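Local atomic coordinates of subtilisin-like protein (PDB entry 3ZXY), a protein that probably acts as a serine endopeptidase of the subtilisin family, the present chain being the protease domain of the longer PatA protein. Residues L34-P39 / I98-N103; I89-L94 / G124-A129. The protein carries 1 engineered substitution. All blocks are in the same frame, centred on the assembly; numbering follows the deposited sequence. Where two conformers were deposited one is given.

In the fold
From the N terminus, the chain leaves edge strand 30-33 of the parallel sheet and enters the loop holding 34-39. It next passes helix 47-60 and strand 75-80, then runs through 89-94, which leads into helix 91-103, and 98-103, its last turns. Contact 1 closes on the second of these and fastens the edge loop to the helix. The chain continues through strand 108-111 into helix 124-135, where 124-129 turns back to 89-94 and closes contact 2. The segments alternate, so the two contacts cross rather than nest. Helix 91-103 serves both, and Ile-98 packs on Leu-126 and Ala-129 where they meet.

Contact 1 of 2, residues L34-P39 / I98-N103; sequences LPTLAP and IERAVN
Arg-100 reaches from helix 91-103 to the loop that follows edge strand 30-33, tying two parts of the subtilisin-like alpha/beta fold together at the surface. Its CB lies 3.8 Å from Thr-36 OG1, and CG, anti to the backbone N, comes within 3.2 Å of that same OG1. Arg-100 CD is still 3.4 Å from Thr-36 OG1, and the bend in the chain (chi2 81°) brings the guanidinium to Pro-35. There Arg-100 NE and NH2 both donate to Pro-35 O, each at 3.0 Å. The oxygen lies only 3° from the guanidinium plane, so this side-on grip from one face of the carbonyl fixes the rotation of the group. Leu-34 CB sits 3.7 Å above the guanidinium centre of Arg-100, and Leu-34 CD2 approaches Arg-100 NH1 at 3.9 Å, an apolar lid for a flat cation. Proline suits the gripped site, since its ring restricts phi and probably limits how far the loop can shift. A leucine in place of Arg-100 would probably leave Pro-35 O without its two donors and the loop less firmly held to the helix. Within the loop, Thr-36 OG1 donates to Leu-34 O at 3.2 Å, from above the carbonyl plane.

Contact 2 of 2, residues I89-L94 / G124-A129; sequences ITQLDL and GWLENA
Gln-91 OE1 accepts a hydrogen bond from Asp-123 N, just ahead of helix 124-135, while Leu-126 CD2 rests against the same oxygen at 3.6 Å. The amide is held at its other end too, where NE2 bonds to Glu-115 OE1, and this double hold probably prevents it from flipping. Glutamine suits the place: its extended methylene chain crosses Leu-126 at about a right angle, while its buried polar end finds partners. Leu-126, with CG anti to its own backbone N (chi1 -178°), carries its methyls between the helices, where CD1 meets Leu-94 CB at 4.2 Å. Nearer the solvent, Leu-92 and Trp-125 lie alongside each other. Leu-92 CD1 stands over one face of the Trp-125 indole, 3.7 Å from the centroid of its five-membered ring and 18° off the normal, a CH-pi contact in which leucine's branched end lays a methyl on a broad flat ring. A capping box closes the N-terminal end of helix 91-103, with Thr-90 at the N-cap: Thr-90 N donates to Asp-93 OD2 at 2.9 Å, and Asp-93 N to Thr-90 OG1 at 3.1 Å. Such side-by-side packing joins the helices of two successive beta-alpha-beta crossovers, 75-80 to 108-111 and 108-111 to 139-143, in the subtilisin-like fold.

Contact 1 of 2, residues L34-P39 / I98-N103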
# COMPACT_ATOMS: atom_id res chain seq x y z
N LEU A 34 -9.66 13.55 -2.50
CA LEU A 34 -9.78 14.31 -1.27
C LEU A 34 -8.64 15.33 -1.21
O LEU A 34 -7.54 15.02 -0.73
CB LEU A 34 -9.73 13.39 -0.05
CG LEU A 34 -10.82 12.33 0.06
CD1 LEU A 34 -10.58 11.45 1.28
CD2 LEU A 34 -12.20 12.97 0.13
N PRO A 35 -8.89 16.55 -1.70
CA PRO A 35 -7.83 17.54 -1.69
C PRO A 35 -7.38 17.83 -0.28
O PRO A 35 -8.18 18.03 0.62
CB PRO A 35 -8.48 18.78 -2.31
CG PRO A 35 -9.68 18.28 -3.03
CD PRO A 35 -10.13 17.06 -2.30
N THR A 36 -6.07 17.80 -0.09
CA THR A 36 -5.53 18.15 1.19
C THR A 36 -4.74 19.39 0.82
O THR A 36 -5.34 20.30 0.25
CB THR A 36 -4.90 16.91 1.81
OG1 THR A 36 -5.93 15.91 1.85
CG2 THR A 36 -4.44 17.16 3.24
N LEU A 37 -3.44 19.48 1.07
CA LEU A 37 -2.76 20.75 0.79
C LEU A 37 -1.98 20.73 -0.53
O LEU A 37 -1.80 21.79 -1.15
CB LEU A 37 -1.88 21.16 1.98
CG LEU A 37 -2.68 21.84 3.10
CD1 LEU A 37 -1.78 22.27 4.24
CD2 LEU A 37 -3.46 23.04 2.57
N ALA A 38 -1.55 19.55 -0.96
CA ALA A 38 -0.83 19.39 -2.24
C ALA A 38 -1.79 19.47 -3.44
O ALA A 38 -2.99 19.16 -3.33
CB ALA A 38 -0.07 18.08 -2.27
N PRO A 39 -1.26 19.87 -4.62
CA PRO A 39 -2.08 19.83 -5.83
C PRO A 39 -2.67 18.44 -6.10
O PRO A 39 -2.04 17.42 -5.81
CB PRO A 39 -1.10 20.23 -6.94
CG PRO A 39 -0.08 21.06 -6.24
CD PRO A 39 0.08 20.42 -4.89
N ILE A 98 -2.69 11.27 6.33
CA ILE A 98 -3.17 10.13 7.09
C ILE A 98 -4.45 10.51 7.84
O ILE A 98 -5.45 9.79 7.78
CB ILE A 98 -2.10 9.62 8.06
CG1 ILE A 98 -0.96 8.94 7.30
CG2 ILE A 98 -2.71 8.67 9.09
CD1 ILE A 98 0.28 8.66 8.13
N GLU A 99 -4.45 11.65 8.51
CA GLU A 99 -5.66 12.09 9.22
C GLU A 99 -6.84 12.30 8.24
O GLU A 99 -7.98 11.96 8.56
CB GLU A 99 -5.33 13.32 10.11
CG GLU A 99 -4.26 12.93 11.12
CD GLU A 99 -3.97 13.90 12.24
OE1 GLU A 99 -4.64 14.94 12.38
OE2 GLU A 99 -3.03 13.57 13.02
N ARG A 100 -6.56 12.85 7.06
CA ARG A 100 -7.59 13.05 6.03
C ARG A 100 -8.23 11.71 5.67
O ARG A 100 -9.44 11.57 5.58
CB ARG A 100 -6.95 13.67 4.77
CG ARG A 100 -7.93 14.12 3.68
CD ARG A 100 -8.53 15.49 3.99
NE ARG A 100 -9.12 16.14 2.81
CZ ARG A 100 -10.39 16.07 2.42
NH1 ARG A 100 -11.30 15.39 3.11
NH2 ARG A 100 -10.77 16.70 1.32
N ALA A 101 -7.38 10.71 5.48
CA ALA A 101 -7.85 9.38 5.10
C ALA A 101 -8.65 8.72 6.21
O ALA A 101 -9.70 8.15 5.96
CB ALA A 101 -6.69 8.48 4.71
N VAL A 102 -8.14 8.76 7.44
CA VAL A 102 -8.87 8.19 8.58
C VAL A 102 -10.25 8.85 8.71
O VAL A 102 -11.28 8.18 8.88
CB VAL A 102 -8.09 8.36 9.91
CG1 VAL A 102 -8.97 7.97 11.10
CG2 VAL A 102 -6.79 7.56 9.89
N ASN A 103 -10.28 10.18 8.61
CA ASN A 103 -11.54 10.91 8.75
C ASN A 103 -12.55 10.65 7.63
O ASN A 103 -13.75 10.80 7.85
CB ASN A 103 -11.27 12.41 8.88
CG ASN A 103 -10.62 12.75 10.19
OD1 ASN A 103 -10.86 12.10 11.21
ND2 ASN A 103 -9.82 13.81 10.20

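Contact 2 of 2, residues I89-L94 / G124-A129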
# COMPACT_ATOMS: atom_id res chain seq x y z
N ILE A 89 8.22 16.61 0.43
CA ILE A 89 7.18 16.81 1.44
C ILE A 89 7.70 16.28 2.77
O ILE A 89 8.68 15.54 2.81
CB ILE A 89 5.83 16.18 1.03
CG1 ILE A 89 5.88 14.65 1.07
CG2 ILE A 89 5.44 16.70 -0.36
CD1 ILE A 89 4.76 14.04 1.88
N THR A 90 7.08 16.72 3.86
CA THR A 90 7.57 16.45 5.21
C THR A 90 6.74 15.37 5.89
O THR A 90 5.69 14.95 5.41
CB THR A 90 7.47 17.71 6.08
OG1 THR A 90 6.10 18.11 6.20
CG2 THR A 90 8.29 18.88 5.48
N GLN A 91 7.24 14.91 7.03
CA GLN A 91 6.48 13.97 7.85
C GLN A 91 5.17 14.59 8.33
O GLN A 91 4.19 13.87 8.52
CB GLN A 91 7.32 13.49 9.04
CG GLN A 91 8.45 12.57 8.61
CD GLN A 91 9.19 11.97 9.78
OE1 GLN A 91 8.62 11.76 10.86
NE2 GLN A 91 10.49 11.71 9.59
N LEU A 92 5.14 15.90 8.52
CA LEU A 92 3.91 16.60 8.87
C LEU A 92 2.89 16.54 7.73
O LEU A 92 1.70 16.34 7.97
CB LEU A 92 4.18 18.06 9.27
CG LEU A 92 2.95 18.95 9.53
CD1 LEU A 92 2.07 18.37 10.64
CD2 LEU A 92 3.35 20.39 9.85
N ASP A 93 3.36 16.70 6.49
CA ASP A 93 2.49 16.57 5.32
C ASP A 93 1.90 15.16 5.23
O ASP A 93 0.73 14.98 4.88
CB ASP A 93 3.25 16.86 4.01
CG ASP A 93 3.75 18.29 3.92
OD1 ASP A 93 3.07 19.25 4.39
OD2 ASP A 93 4.85 18.48 3.34
N LEU A 94 2.72 14.16 5.49
CA LEU A 94 2.27 12.76 5.56
C LEU A 94 1.21 12.62 6.63
O LEU A 94 0.17 11.99 6.40
CB LEU A 94 3.41 11.79 5.90
CG LEU A 94 4.32 11.27 4.79
CD1 LEU A 94 5.40 10.37 5.38
CD2 LEU A 94 3.47 10.53 3.78
N GLY A 124 6.85 13.74 15.96
CA GLY A 124 5.69 13.51 16.80
C GLY A 124 4.38 13.57 16.04
O GLY A 124 3.45 12.83 16.37
N TRP A 125 4.28 14.43 15.03
CA TRP A 125 3.04 14.55 14.26
C TRP A 125 2.75 13.26 13.54
O TRP A 125 1.58 12.83 13.46
CB TRP A 125 3.12 15.64 13.19
CG TRP A 125 3.36 17.03 13.69
CD1 TRP A 125 4.51 17.79 13.55
CD2 TRP A 125 2.41 17.89 14.40
NE1 TRP A 125 4.35 19.02 14.11
CE2 TRP A 125 3.12 19.16 14.64
CE3 TRP A 125 1.10 17.76 14.84
CZ2 TRP A 125 2.52 20.22 15.30
CZ3 TRP A 125 0.50 18.84 15.51
CH2 TRP A 125 1.20 20.04 15.73
N LEU A 126 3.79 12.64 12.99
CA LEU A 126 3.62 11.39 12.26
C LEU A 126 3.33 10.25 13.23
O LEU A 126 2.47 9.42 12.95
CB LEU A 126 4.84 11.06 11.37
CG LEU A 126 4.73 9.79 10.52
CD1 LEU A 126 3.49 9.82 9.62
CD2 LEU A 126 5.98 9.63 9.68
N GLU A 127 4.03 10.21 14.36
CA GLU A 127 3.76 9.21 15.39
C GLU A 127 2.29 9.26 15.81
O GLU A 127 1.64 8.23 15.94
CB GLU A 127 4.65 9.43 16.62
CG GLU A 127 6.10 9.02 16.42
CD GLU A 127 6.95 9.26 17.66
OE1 GLU A 127 6.67 10.21 18.41
OE2 GLU A 127 7.91 8.48 17.86
N ASN A 128 1.78 10.47 15.97
CA ASN A 128 0.40 10.67 16.41
C ASN A 128 -0.59 10.21 15.35
O ASN A 128 -1.63 9.65 15.68
CB ASN A 128 0.14 12.14 16.73
CG ASN A 128 0.79 12.58 18.04
OD1 ASN A 128 1.36 11.78 18.78
ND2 ASN A 128 0.69 13.87 18.34
N ALA A 129 -0.28 10.46 14.09
CA ALA A 129 -1.18 10.06 13.01
C ALA A 129 -1.22 8.54 12.90
O ALA A 129 -2.27 7.95 12.66
CB ALA A 129 -0.76 10.68 11.69